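Local coordinates for maltose ABC transporter, periplasmic maltose-binding protein (Thermotoga maritima, PDB 2GHB) that probably binds maltose or related maltodextrins in the periplasm and hands them to the membrane components of an ABC transporter, at residues 4-9 / 31-36; 56-61 / 266-271; 109-114 / 229-234; 301-306 / 320-325. All blocks are in the same frame, centred on the assembly; numbering follows the deposited sequence.

Contact 1: 4-9 / 31-36; sequences KLTIWC and EVEVQY
Trp8 and Gln35 stand side by side on the same face of the two strands, the indole and the amide planes turned 65° apart; OE1 of Gln35 comes obliquely to the five-membered ring, 3.6 Å from NE1 of Trp8, too far for a hydrogen bond. At the last pair the ring of Tyr36 presents its edge to the backbone O of Cys9, which lies in the ring plane 3.6 Å from CD1 of Tyr36. The carboxylate of Glu33 is a further flat group. Its extended chain runs alongside Thr6, and OG1 of Thr6 donates to OE2 of Glu33 over 2.7 Å, arriving 48° out of the carboxylate plane. OE1 of Glu33 accepts a weak hydrogen bond from NZ of Lys4 at 3.3 Å, part of a salt bridge, so the carboxylate meets two residues of strand 4-9, Thr6 more firmly than Lys4. Strands 4-9 and 31-36, joined through helix 14-28, form a beta-alpha-beta unit with nearly parallel strands, as in the Rossmann-like lobes of periplasmic binding proteins. Five backbone hydrogen bonds tie them. On the face of Leu5 and Ile7 the contact is apolar: CD1 of Ile7 reaches CG1 of Val32 at 3.7 Å. At the end of the strand SG of Cys9, placed between its backbone N and carbonyl carbon (chi1 73°), meets CG1 of Val34 at 3.6 Å.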
loop_
_atom_site.group_PDB
_atom_site.type_symbol
_atom_site.label_atom_id
_atom_site.label_comp_id
_atom_site.label_asym_id
_atom_site.label_seq_id
_atom_site.Cartn_x
_atom_site.Cartn_y
_atom_site.Cartn_z
ATOM N N LYS A 4 10.013 3.506 -32.506
ATOM C CA LYS A 4 10.236 2.675 -31.305
ATOM C C LYS A 4 9.642 3.210 -29.980
ATOM O O LYS A 4 9.324 4.397 -29.840
ATOM C CB LYS A 4 11.737 2.380 -31.138
ATOM C CG LYS A 4 12.453 3.193 -30.086
ATOM C CD LYS A 4 13.908 2.783 -29.981
ATOM C CE LYS A 4 14.751 3.920 -29.400
ATOM N NZ LYS A 4 16.179 3.867 -29.882
ATOM N N LEU A 5 9.481 2.298 -29.021
ATOM C CA LEU A 5 9.096 2.658 -27.651
ATOM C C LEU A 5 10.200 2.229 -26.728
ATOM O O LEU A 5 10.757 1.135 -26.868
ATOM C CB LEU A 5 7.810 1.972 -27.216
ATOM C CG LEU A 5 6.526 2.254 -27.973
ATOM C CD1 LEU A 5 5.445 1.316 -27.443
ATOM C CD2 LEU A 5 6.109 3.711 -27.820
ATOM N N THR A 6 10.530 3.111 -25.799
ATOM C CA THR A 6 11.479 2.839 -24.772
ATOM C C THR A 6 10.699 2.705 -23.454
ATOM O O THR A 6 9.781 3.479 -23.200
ATOM C CB THR A 6 12.524 3.966 -24.676
ATOM O OG1 THR A 6 13.238 4.057 -25.921
ATOM C CG2 THR A 6 13.504 3.690 -23.547
ATOM N N ILE A 7 11.075 1.715 -22.647
ATOM C CA ILE A 7 10.453 1.443 -21.367
ATOM C C ILE A 7 11.550 1.358 -20.332
ATOM O O ILE A 7 12.532 0.665 -20.540
ATOM C CB ILE A 7 9.706 0.079 -21.352
ATOM C CG1 ILE A 7 8.757 -0.030 -22.537
ATOM C CG2 ILE A 7 8.935 -0.115 -20.027
ATOM C CD1 ILE A 7 7.911 -1.299 -22.527
ATOM N N TRP A 8 11.387 2.093 -19.237
ATOM C CA TRP A 8 12.236 1.928 -18.059
ATOM C C TRP A 8 11.452 1.099 -17.047
ATOM O O TRP A 8 10.345 1.494 -16.617
ATOM C CB TRP A 8 12.607 3.271 -17.430
ATOM C CG TRP A 8 13.391 4.197 -18.335
ATOM C CD1 TRP A 8 14.101 3.853 -19.470
ATOM C CD2 TRP A 8 13.587 5.610 -18.161
ATOM N NE1 TRP A 8 14.697 4.967 -20.002
ATOM C CE2 TRP A 8 14.400 6.055 -19.227
ATOM C CE3 TRP A 8 13.142 6.549 -17.215
ATOM C CZ2 TRP A 8 14.786 7.391 -19.367
ATOM C CZ3 TRP A 8 13.515 7.884 -17.370
ATOM C CH2 TRP A 8 14.325 8.287 -18.431
ATOM N N CYS A 9 12.032 -0.030 -16.647
ATOM C CA CYS A 9 11.305 -1.013 -15.847
ATOM C C CYS A 9 12.192 -1.551 -14.720
ATOM O O CYS A 9 13.344 -1.132 -14.576
ATOM C CB CYS A 9 10.799 -2.131 -16.770
ATOM S SG CYS A 9 12.117 -3.254 -17.375
ATOM N N GLU A 31 9.367 -1.329 -32.680
ATOM C CA GLU A 31 10.445 -1.911 -31.842
ATOM C C GLU A 31 10.303 -1.446 -30.382
ATOM O O GLU A 31 10.054 -0.267 -30.127
ATOM C CB GLU A 31 11.801 -1.473 -32.396
ATOM C CG GLU A 31 13.047 -1.710 -31.509
ATOM C CD GLU A 31 13.621 -3.093 -31.583
ATOM O OE1 GLU A 31 13.298 -3.845 -32.540
ATOM O OE2 GLU A 31 14.418 -3.430 -30.662
ATOM N N VAL A 32 10.447 -2.363 -29.429
ATOM C CA VAL A 32 10.351 -2.002 -28.011
ATOM C C VAL A 32 11.683 -2.222 -27.331
ATOM O O VAL A 32 12.140 -3.343 -27.186
ATOM C CB VAL A 32 9.215 -2.765 -27.304
ATOM C CG1 VAL A 32 9.167 -2.418 -25.831
ATOM C CG2 VAL A 32 7.886 -2.453 -27.994
ATOM N N GLU A 33 12.318 -1.126 -26.949
ATOM C CA GLU A 33 13.597 -1.149 -26.267
ATOM C C GLU A 33 13.310 -1.112 -24.760
ATOM O O GLU A 33 12.510 -0.296 -24.319
ATOM C CB GLU A 33 14.425 0.038 -26.787
ATOM C CG GLU A 33 15.400 0.659 -25.852
ATOM C CD GLU A 33 16.040 1.905 -26.476
ATOM O OE1 GLU A 33 16.774 1.716 -27.456
ATOM O OE2 GLU A 33 15.788 3.057 -26.010
ATOM N N VAL A 34 13.931 -2.004 -23.991
ATOM C CA VAL A 34 13.557 -2.227 -22.587
ATOM C C VAL A 34 14.782 -2.132 -21.715
ATOM O O VAL A 34 15.738 -2.814 -21.971
ATOM C CB VAL A 34 12.903 -3.618 -22.359
ATOM C CG1 VAL A 34 12.616 -3.833 -20.897
ATOM C CG2 VAL A 34 11.619 -3.737 -23.161
ATOM N N GLN A 35 14.736 -1.276 -20.702
ATOM C CA GLN A 35 15.911 -0.917 -19.893
ATOM C C GLN A 35 15.595 -0.950 -18.380
ATOM O O GLN A 35 14.664 -0.302 -17.927
ATOM C CB GLN A 35 16.354 0.499 -20.324
ATOM C CG GLN A 35 17.642 0.983 -19.766
ATOM C CD GLN A 35 17.957 2.430 -20.148
ATOM O OE1 GLN A 35 17.498 2.955 -21.186
ATOM N NE2 GLN A 35 18.733 3.091 -19.295
ATOM N N TYR A 36 16.369 -1.697 -17.603
ATOM C CA TYR A 36 16.261 -1.646 -16.144
ATOM C C TYR A 36 16.798 -0.317 -15.628
ATOM O O TYR A 36 17.914 0.072 -15.958
ATOM C CB TYR A 36 16.997 -2.817 -15.488
ATOM C CG TYR A 36 17.376 -2.604 -14.040
ATOM C CD1 TYR A 36 16.439 -2.181 -13.115
ATOM C CD2 TYR A 36 18.672 -2.826 -13.596
ATOM C CE1 TYR A 36 16.777 -1.977 -11.795
ATOM C CE2 TYR A 36 19.019 -2.630 -12.268
ATOM C CZ TYR A 36 18.071 -2.205 -11.371
ATOM O OH TYR A 36 18.385 -2.000 -10.027
#

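Contact 2: 56-61 / 266-271; sequences ADIIVG and FMVNAK
CG2 of Ile58 comes to the edge of the Phe266 ring, near its plane and 4.0 Å from CD1 of Phe266, and in one of the two conformers modelled for Val60, CG2 lies over a face of the ring. The phenyl group is directed there by CG lying anti to the carbonyl carbon (chi1 -66°), with the ring turned almost square to the chain (chi2 -94°). Met267 works on the reverse face of the sheet: its chain bends at the last torsion (chi3 -80°), bringing CE to 3.8 Å from CA of Gly61, where a side chain would collide with that methyl. Strand 260-268, returning some 200 residues later, runs antiparallel beside strand 58-62 in the mixed sheet of the lobe that holds the N-terminal beta-alpha-beta unit, consistent with the periplasmic binding protein fold; Ile59 and Met267 are their hydrogen-bonded pair, joined N to O in both directions. Beyond this pair Asn269 takes over the pairing: its backbone N binds O of Asp57, and its ND2 reaches O of Ala56 at 3.1 Å from above the carbonyl plane. OD1 of Asn269 accepts from N of Lys271, 3.0 Å away, closing an Asx turn. An alanine here would lose both amide bonds, and O of Ala56 would probably be left without this donor while the turn at Lys271 is set free to shift. Asp57 is held by Ser272 and by Thr6 N. Strand 4-9 lies beside strand 58-62, with helix 39-49 packing against Ile59 and Asn269 and helix 275-286 covering Ile58, Phe266 and Val268.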
loop_
_atom_site.group_PDB
_atom_site.type_symbol
_atom_site.label_atom_id
_atom_site.label_comp_id
_atom_site.label_asym_id
_atom_site.label_seq_id
_atom_site.Cartn_x
_atom_site.Cartn_y
_atom_site.Cartn_z
ATOM N N ALA A 56 11.686 8.206 -21.340
ATOM C CA ALA A 56 11.154 6.924 -21.831
ATOM C C ALA A 56 9.687 7.086 -22.111
ATOM O O ALA A 56 9.042 7.958 -21.533
ATOM C CB ALA A 56 11.403 5.795 -20.829
ATOM N N ASP A 57 9.161 6.281 -23.023
ATOM C CA ASP A 57 7.762 6.383 -23.419
ATOM C C ASP A 57 6.796 5.784 -22.361
ATOM O O ASP A 57 5.635 6.247 -22.179
ATOM C CB ASP A 57 7.563 5.664 -24.735
ATOM C CG ASP A 57 8.460 6.216 -25.812
ATOM O OD1 ASP A 57 8.142 7.306 -26.316
ATOM O OD2 ASP A 57 9.496 5.578 -26.095
ATOM N N ILE A 58 7.287 4.746 -21.704
ATOM C CA ILE A 58 6.580 4.095 -20.587
ATOM C C ILE A 58 7.581 3.945 -19.462
ATOM O O ILE A 58 8.733 3.630 -19.704
ATOM C CB ILE A 58 6.022 2.713 -20.993
ATOM C CG1 ILE A 58 5.002 2.908 -22.112
ATOM C CG2 ILE A 58 5.394 1.996 -19.764
ATOM C CD1 ILE A 58 4.550 1.583 -22.777
ATOM N N ILE A 59 7.155 4.266 -18.240
ATOM C CA ILE A 59 7.974 4.038 -17.041
ATOM C C ILE A 59 7.187 3.266 -15.995
ATOM O O ILE A 59 5.969 3.271 -16.009
ATOM C CB ILE A 59 8.446 5.372 -16.378
ATOM C CG1 ILE A 59 7.236 6.210 -15.887
ATOM C CG2 ILE A 59 9.326 6.197 -17.387
ATOM C CD1 ILE A 59 7.605 7.432 -15.044
ATOM N N VAL A 60 7.914 2.609 -15.111
ATOM C CA VAL A 60 7.352 2.023 -13.905
ATOM C C VAL A 60 7.609 3.019 -12.754
ATOM O O VAL A 60 8.527 3.849 -12.829
ATOM C CB VAL A 60 7.994 0.623 -13.642
ATOM C CG1 VAL A 60 7.940 0.244 -12.195
ATOM C CG2 VAL A 60 7.308 -0.426 -14.476
ATOM N N GLY A 61 6.807 2.957 -11.703
ATOM C CA GLY A 61 7.005 3.863 -10.580
ATOM C C GLY A 61 5.971 3.679 -9.493
ATOM O O GLY A 61 5.062 2.856 -9.622
ATOM N N PHE A 266 2.582 1.030 -14.189
ATOM C CA PHE A 266 3.155 1.554 -15.428
ATOM C C PHE A 266 2.485 2.880 -15.819
ATOM O O PHE A 266 1.267 3.001 -15.775
ATOM C CB PHE A 266 2.963 0.577 -16.569
ATOM C CG PHE A 266 3.705 -0.712 -16.412
ATOM C CD1 PHE A 266 4.956 -0.869 -16.971
ATOM C CD2 PHE A 266 3.124 -1.788 -15.744
ATOM C CE1 PHE A 266 5.629 -2.057 -16.865
ATOM C CE2 PHE A 266 3.790 -2.992 -15.637
ATOM C CZ PHE A 266 5.052 -3.131 -16.178
ATOM N N MET A 267 3.290 3.854 -16.225
ATOM C CA MET A 267 2.783 5.163 -16.648
ATOM C C MET A 267 3.311 5.526 -18.057
ATOM O O MET A 267 4.424 5.163 -18.421
ATOM C CB MET A 267 3.190 6.238 -15.637
ATOM C CG MET A 267 2.480 6.113 -14.268
ATOM S SD MET A 267 3.328 7.085 -13.023
ATOM C CE MET A 267 4.658 5.962 -12.640
ATOM N N VAL A 268 2.494 6.248 -18.824
ATOM C CA VAL A 268 2.846 6.699 -20.174
ATOM C C VAL A 268 3.302 8.196 -20.145
ATOM O O VAL A 268 2.641 9.049 -19.522
ATOM C CB VAL A 268 1.647 6.459 -21.119
ATOM C CG1 VAL A 268 1.842 7.088 -22.506
ATOM C CG2 VAL A 268 1.367 4.931 -21.251
ATOM N N ASN A 269 4.455 8.476 -20.763
ATOM C CA ASN A 269 4.961 9.845 -21.005
ATOM C C ASN A 269 4.015 10.688 -21.913
ATOM O O ASN A 269 3.840 10.388 -23.094
ATOM C CB ASN A 269 6.354 9.721 -21.641
ATOM C CG ASN A 269 7.158 11.054 -21.687
ATOM O OD1 ASN A 269 6.661 12.155 -21.404
ATOM N ND2 ASN A 269 8.416 10.929 -22.052
ATOM N N ALA A 270 3.436 11.756 -21.375
ATOM C CA ALA A 270 2.554 12.636 -22.144
ATOM C C ALA A 270 3.284 13.504 -23.203
ATOM O O ALA A 270 2.636 14.104 -24.056
ATOM C CB ALA A 270 1.728 13.546 -21.185
ATOM N N LYS A 271 4.602 13.583 -23.105
ATOM C CA LYS A 271 5.457 14.248 -24.088
ATOM C C LYS A 271 5.942 13.309 -25.187
ATOM O O LYS A 271 6.711 13.708 -26.028
ATOM C CB LYS A 271 6.719 14.791 -23.409
ATOM C CG LYS A 271 6.510 15.718 -22.202
ATOM C CD LYS A 271 5.381 16.720 -22.444
ATOM C CE LYS A 271 5.506 17.972 -21.536
ATOM N NZ LYS A 271 4.231 18.795 -21.581
#

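Contact 3: 109-114 / 229-234; sequences EAIALI and GPWAIK
Ile114 and Ile233 meet at the buried end of this contact, CD1 to CD1 at 3.8 Å, their side chains crossing at a slant. Ile114 turns CG1 anti to its carbonyl carbon (chi1 -48°), which carries CD1 towards both Ile233 and O of Gly229. The close approach continues where the backbones come together at Ile111 and Gly229, whose CA atoms are 4.0 Å apart. CG2 of Ile111 lies 3.7 Å from N of Gly229 and also touches CH2 of Trp231 at 3.6 Å. CA of Gly229 sits 3.5 Å above the plane of the Trp231 indole towards the rim, so the ring folds back over its own chain; a CB at that glycine would run into CZ3 of Trp231. CD of Pro230 rests on O of Ala110.

The outer part is more open, for Trp231 is exposed and Glu109 partly so. There the six-membered ring of the indole offers its edge to Glu109: CG of Glu109 lies in the ring plane, and OE2 of Glu109 approaches CE3 of Trp231 at 3.5 Å. The carboxylate stands nearly upright to the ring, 80° between the planes. No hydrogen bond crosses between the segments, and NE1 of Trp231 is hydrogen-bonded to OH of Tyr211. The contact packs the turn from strand 225-228 into helix 233-238 on strand 100-116, with which 225-228 pairs in the mixed sheet. Tyr156 and Tyr157 of helix 155-164 pack against Ile111 and Trp231, and Phe321 of helix 316-327 packs on Pro230 and Ile233.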
loop_
_atom_site.group_PDB
_atom_site.type_symbol
_atom_site.label_atom_id
_atom_site.label_comp_id
_atom_site.label_asym_id
_atom_site.label_seq_id
_atom_site.Cartn_x
_atom_site.Cartn_y
_atom_site.Cartn_z
ATOM N N GLU A 109 0.947 -3.266 -1.929
ATOM C CA GLU A 109 1.673 -3.531 -0.695
ATOM C C GLU A 109 0.867 -2.976 0.462
ATOM O O GLU A 109 0.618 -1.778 0.512
ATOM C CB GLU A 109 3.013 -2.822 -0.722
ATOM C CG GLU A 109 3.996 -3.319 0.323
ATOM C CD GLU A 109 5.380 -2.708 0.147
ATOM O OE1 GLU A 109 5.488 -1.469 0.160
ATOM O OE2 GLU A 109 6.348 -3.470 -0.034
ATOM N N ALA A 110 0.427 -3.843 1.368
ATOM C CA ALA A 110 -0.173 -3.384 2.636
ATOM C C ALA A 110 0.143 -4.326 3.801
ATOM O O ALA A 110 0.595 -5.465 3.587
ATOM C CB ALA A 110 -1.654 -3.202 2.490
ATOM N N ILE A 111 -0.052 -3.828 5.031
ATOM C CA ILE A 111 0.205 -4.634 6.225
ATOM C C ILE A 111 -1.015 -5.515 6.497
ATOM O O ILE A 111 -2.142 -5.244 6.025
ATOM C CB ILE A 111 0.620 -3.776 7.470
ATOM C CG1 ILE A 111 -0.545 -2.889 7.967
ATOM C CG2 ILE A 111 1.857 -2.960 7.161
ATOM C CD1 ILE A 111 -0.118 -1.738 8.930
ATOM N N ALA A 112 -0.769 -6.596 7.226
ATOM C CA ALA A 112 -1.843 -7.510 7.660
ATOM C C ALA A 112 -1.476 -8.219 8.966
ATOM O O ALA A 112 -0.403 -8.007 9.515
ATOM C CB ALA A 112 -2.140 -8.539 6.571
ATOM N N LEU A 113 -2.369 -9.077 9.440
ATOM C CA LEU A 113 -2.078 -9.888 10.640
ATOM C C LEU A 113 -1.079 -10.992 10.320
ATOM O O LEU A 113 -1.352 -11.870 9.494
ATOM C CB LEU A 113 -3.346 -10.511 11.222
ATOM C CG LEU A 113 -3.136 -11.254 12.572
ATOM C CD1 LEU A 113 -2.894 -10.268 13.697
ATOM C CD2 LEU A 113 -4.320 -12.121 12.888
ATOM N N ILE A 114 0.086 -10.915 10.950
ATOM C CA ILE A 114 1.068 -11.979 10.907
ATOM C C ILE A 114 1.122 -12.602 12.318
ATOM O O ILE A 114 1.236 -11.881 13.312
ATOM C CB ILE A 114 2.432 -11.451 10.518
ATOM C CG1 ILE A 114 2.307 -10.554 9.276
ATOM C CG2 ILE A 114 3.409 -12.629 10.272
ATOM C CD1 ILE A 114 3.612 -10.045 8.789
ATOM N N GLY A 229 3.968 -5.961 7.006
ATOM C CA GLY A 229 3.775 -6.221 5.580
ATOM C C GLY A 229 4.613 -7.354 5.001
ATOM O O GLY A 229 5.365 -8.011 5.725
ATOM N N PRO A 230 4.501 -7.571 3.675
ATOM C CA PRO A 230 5.156 -8.671 2.974
ATOM C C PRO A 230 6.679 -8.649 3.007
ATOM O O PRO A 230 7.292 -9.710 2.910
ATOM C CB PRO A 230 4.643 -8.520 1.533
ATOM C CG PRO A 230 3.407 -7.712 1.652
ATOM C CD PRO A 230 3.684 -6.767 2.747
ATOM N N TRP A 231 7.261 -7.452 3.114
ATOM C CA TRP A 231 8.710 -7.238 3.245
ATOM C C TRP A 231 9.414 -7.888 4.453
ATOM O O TRP A 231 10.647 -8.051 4.446
ATOM C CB TRP A 231 9.005 -5.738 3.294
ATOM C CG TRP A 231 8.343 -5.021 4.475
ATOM C CD1 TRP A 231 8.813 -4.949 5.757
ATOM C CD2 TRP A 231 7.115 -4.281 4.458
ATOM N NE1 TRP A 231 7.954 -4.225 6.539
ATOM C CE2 TRP A 231 6.892 -3.814 5.775
ATOM C CE3 TRP A 231 6.174 -3.986 3.470
ATOM C CZ2 TRP A 231 5.770 -3.037 6.125
ATOM C CZ3 TRP A 231 5.050 -3.231 3.818
ATOM C CH2 TRP A 231 4.859 -2.763 5.138
ATOM N N ALA A 232 8.651 -8.226 5.488
ATOM C CA ALA A 232 9.215 -8.815 6.714
ATOM C C ALA A 232 9.280 -10.352 6.694
ATOM O O ALA A 232 10.013 -10.950 7.475
ATOM C CB ALA A 232 8.418 -8.346 7.935
ATOM N N ILE A 233 8.518 -10.971 5.801
ATOM C CA ILE A 233 8.158 -12.380 5.905
ATOM C C ILE A 233 9.332 -13.349 5.719
ATOM O O ILE A 233 9.355 -14.424 6.333
ATOM C CB ILE A 233 7.020 -12.708 4.903
ATOM C CG1 ILE A 233 5.725 -12.058 5.366
ATOM C CG2 ILE A 233 6.818 -14.192 4.741
ATOM C CD1 ILE A 233 5.088 -12.695 6.576
ATOM N N LYS A 234 10.292 -12.958 4.884
ATOM C CA LYS A 234 11.392 -13.835 4.518
ATOM C C LYS A 234 12.402 -13.975 5.640
ATOM O O LYS A 234 13.081 -15.000 5.735
ATOM C CB LYS A 234 12.076 -13.348 3.233
ATOM C CG LYS A 234 12.745 -14.480 2.424
ATOM C CD LYS A 234 14.225 -14.608 2.718
ATOM C CE LYS A 234 14.844 -15.793 1.974
ATOM N NZ LYS A 234 14.179 -17.094 2.325
#

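Contact 4: 301-306 / 320-325; sequences RLPSRK and GFTLSA
Leu302 packs its whole side chain against Phe321 and Thr322, where a short, weakly bonded strand, about 302-303, lies against helix 316-327 in a beta-alpha packing of the mixed sheet that runs through this solute-binding protein. Of all the residues in the contact, Leu302 and Thr322 lose the most surface to it, followed by Phe321. The leucine turns CG anti to its carbonyl carbon (chi1 -42°), and both its methyls arrive at the helix: CD2 lies 3.3 Å from CB of Phe321, and CD1 lies 3.7 Å from the same CB. CD1 also reaches CB of Ala325, one helical turn further on, at 4.1 Å. Leu302 and Phe321 cross at about a right angle, and the phenyl ring itself leads away from the strand, meeting CD2 of Leu302 only obliquely.

A glycine here in place of Leu302 would remove the whole side chain and would probably open a gap beside CB of Phe321, OG1 of Thr322 and CB of Ala325, leaving the helix less firmly seated on the strand. Thr322 slides past Leu302 in the opposite direction. Its hydroxyl is committed to O of Val318 one turn back in the helix, so towards the strand it makes packing contacts and no hydrogen bond crosses between the segments. Leu309 of helix 306-312 also touches Thr322, and strand 100-116 adjoins Leu302 through a backbone hydrogen bond with Met108. Against the strand OG1 of Thr322 lies 3.5 Å from CB of Leu302 and 3.6 Å from CD of Pro303.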
loop_
_atom_site.group_PDB
_atom_site.type_symbol
_atom_site.label_atom_id
_atom_site.label_comp_id
_atom_site.label_asym_id
_atom_site.label_seq_id
_atom_site.Cartn_x
_atom_site.Cartn_y
_atom_site.Cartn_z
ATOM N N ARG A 301 4.912 -9.956 -5.962
ATOM C CA ARG A 301 4.283 -8.916 -5.168
ATOM C C ARG A 301 2.785 -9.025 -5.268
ATOM O O ARG A 301 2.292 -9.511 -6.287
ATOM C CB ARG A 301 4.721 -7.579 -5.711
ATOM C CG ARG A 301 6.163 -7.345 -5.457
ATOM C CD ARG A 301 6.675 -6.222 -6.291
ATOM N NE ARG A 301 8.084 -6.068 -6.000
ATOM C CZ ARG A 301 8.597 -5.187 -5.149
ATOM N NH1 ARG A 301 7.820 -4.339 -4.479
ATOM N NH2 ARG A 301 9.917 -5.175 -4.959
ATOM N N LEU A 302 2.057 -8.527 -4.257
ATOM C CA LEU A 302 0.589 -8.637 -4.251
ATOM C C LEU A 302 0.023 -8.133 -5.592
ATOM O O LEU A 302 0.322 -7.013 -5.978
ATOM C CB LEU A 302 -0.068 -7.832 -3.101
ATOM C CG LEU A 302 0.582 -7.873 -1.717
ATOM C CD1 LEU A 302 -0.211 -7.076 -0.727
ATOM C CD2 LEU A 302 0.756 -9.294 -1.257
ATOM N N PRO A 303 -0.775 -8.961 -6.285
ATOM C CA PRO A 303 -1.259 -8.600 -7.610
ATOM C C PRO A 303 -2.280 -7.474 -7.589
ATOM O O PRO A 303 -3.031 -7.319 -6.608
ATOM C CB PRO A 303 -1.914 -9.890 -8.116
ATOM C CG PRO A 303 -2.269 -10.637 -6.897
ATOM C CD PRO A 303 -1.266 -10.288 -5.870
ATOM N N SER A 304 -2.297 -6.701 -8.675
ATOM C CA SER A 304 -3.271 -5.630 -8.871
ATOM C C SER A 304 -4.589 -6.136 -9.478
ATOM O O SER A 304 -5.573 -5.398 -9.499
ATOM C CB SER A 304 -2.657 -4.580 -9.793
ATOM O OG SER A 304 -2.326 -5.181 -11.047
ATOM N N ARG A 305 -4.606 -7.394 -9.950
ATOM C CA ARG A 305 -5.766 -7.988 -10.618
ATOM C C ARG A 305 -6.387 -9.125 -9.810
ATOM O O ARG A 305 -5.685 -9.993 -9.276
ATOM C CB ARG A 305 -5.393 -8.544 -12.005
ATOM C CG ARG A 305 -5.066 -7.496 -13.051
ATOM C CD ARG A 305 -4.789 -8.133 -14.381
ATOM N NE ARG A 305 -5.998 -8.730 -14.944
ATOM C CZ ARG A 305 -6.572 -8.372 -16.093
ATOM N NH1 ARG A 305 -6.037 -7.442 -16.862
ATOM N NH2 ARG A 305 -7.667 -8.998 -16.501
ATOM N N LYS A 306 -7.710 -9.107 -9.743
ATOM C CA LYS A 306 -8.490 -10.079 -8.996
ATOM C C LYS A 306 -8.350 -11.466 -9.606
ATOM O O LYS A 306 -8.242 -12.458 -8.887
ATOM C CB LYS A 306 -9.950 -9.642 -8.954
ATOM C CG LYS A 306 -10.197 -8.342 -8.178
ATOM C CD LYS A 306 -11.613 -7.786 -8.328
ATOM C CE LYS A 306 -11.906 -7.257 -9.732
ATOM N NZ LYS A 306 -13.225 -6.502 -9.791
ATOM N N GLY A 320 -3.838 -13.454 2.190
ATOM C CA GLY A 320 -4.128 -12.677 3.386
ATOM C C GLY A 320 -3.711 -11.231 3.195
ATOM O O GLY A 320 -4.489 -10.322 3.483
ATOM N N PHE A 321 -2.490 -11.042 2.700
ATOM C CA PHE A 321 -1.985 -9.709 2.326
ATOM C C PHE A 321 -2.867 -9.008 1.279
ATOM O O PHE A 321 -3.172 -7.820 1.429
ATOM C CB PHE A 321 -0.545 -9.770 1.792
ATOM C CG PHE A 321 0.504 -9.930 2.859
ATOM C CD1 PHE A 321 0.562 -9.055 3.948
ATOM C CD2 PHE A 321 1.448 -10.948 2.775
ATOM C CE1 PHE A 321 1.527 -9.203 4.923
ATOM C CE2 PHE A 321 2.414 -11.098 3.753
ATOM C CZ PHE A 321 2.470 -10.218 4.816
ATOM N N THR A 322 -3.291 -9.736 0.247
ATOM C CA THR A 322 -3.975 -9.085 -0.877
ATOM C C THR A 322 -5.390 -8.680 -0.488
ATOM O O THR A 322 -5.891 -7.643 -0.917
ATOM C CB THR A 322 -3.931 -9.954 -2.178
ATOM O OG1 THR A 322 -2.571 -10.231 -2.519
ATOM C CG2 THR A 322 -4.559 -9.219 -3.362
ATOM N N LEU A 323 -6.036 -9.493 0.344
ATOM C CA LEU A 323 -7.339 -9.147 0.895
ATOM C C LEU A 323 -7.276 -7.902 1.786
ATOM O O LEU A 323 -8.192 -7.086 1.796
ATOM C CB LEU A 323 -7.894 -10.319 1.699
ATOM C CG LEU A 323 -8.129 -11.621 0.918
ATOM C CD1 LEU A 323 -8.815 -12.634 1.831
ATOM C CD2 LEU A 323 -8.921 -11.389 -0.362
ATOM N N SER A 324 -6.185 -7.764 2.523
ATOM C CA SER A 324 -5.955 -6.588 3.364
ATOM C C SER A 324 -5.822 -5.355 2.453
ATOM O O SER A 324 -6.525 -4.329 2.634
ATOM C CB SER A 324 -4.704 -6.828 4.236
ATOM O OG SER A 324 -4.517 -5.833 5.221
ATOM N N ALA A 325 -4.944 -5.471 1.457
ATOM C CA ALA A 325 -4.722 -4.371 0.509
ATOM C C ALA A 325 -6.015 -3.968 -0.237
ATOM O O ALA A 325 -6.303 -2.798 -0.381
ATOM C CB ALA A 325 -3.604 -4.721 -0.472
#

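All four contacts reach one mixed sheet. Contacts 1 and 2 are neighbours, centres 10 Å apart, sharing adjacent strands 4-9 and 58-62 and touching where Thr6 N meets Asp57 OD2. Contacts 3 and 4 form a second pair, centres 11 Å apart, joined where Ile111 O meets Ser324 OG and where Phe321 packs on Pro230. Between contacts 1 and 3 the centres are about 31 Å apart. Along the chain contact 1 closes first, contact 3 is nested inside the loop of contact 2, and contact 4 follows. Contacts 2 and 3 bring together segments more than 100 residues apart, whereas contacts 1 and 4 are local; strand 100-116, beside both 260-268 and 302-303, links the two pairs.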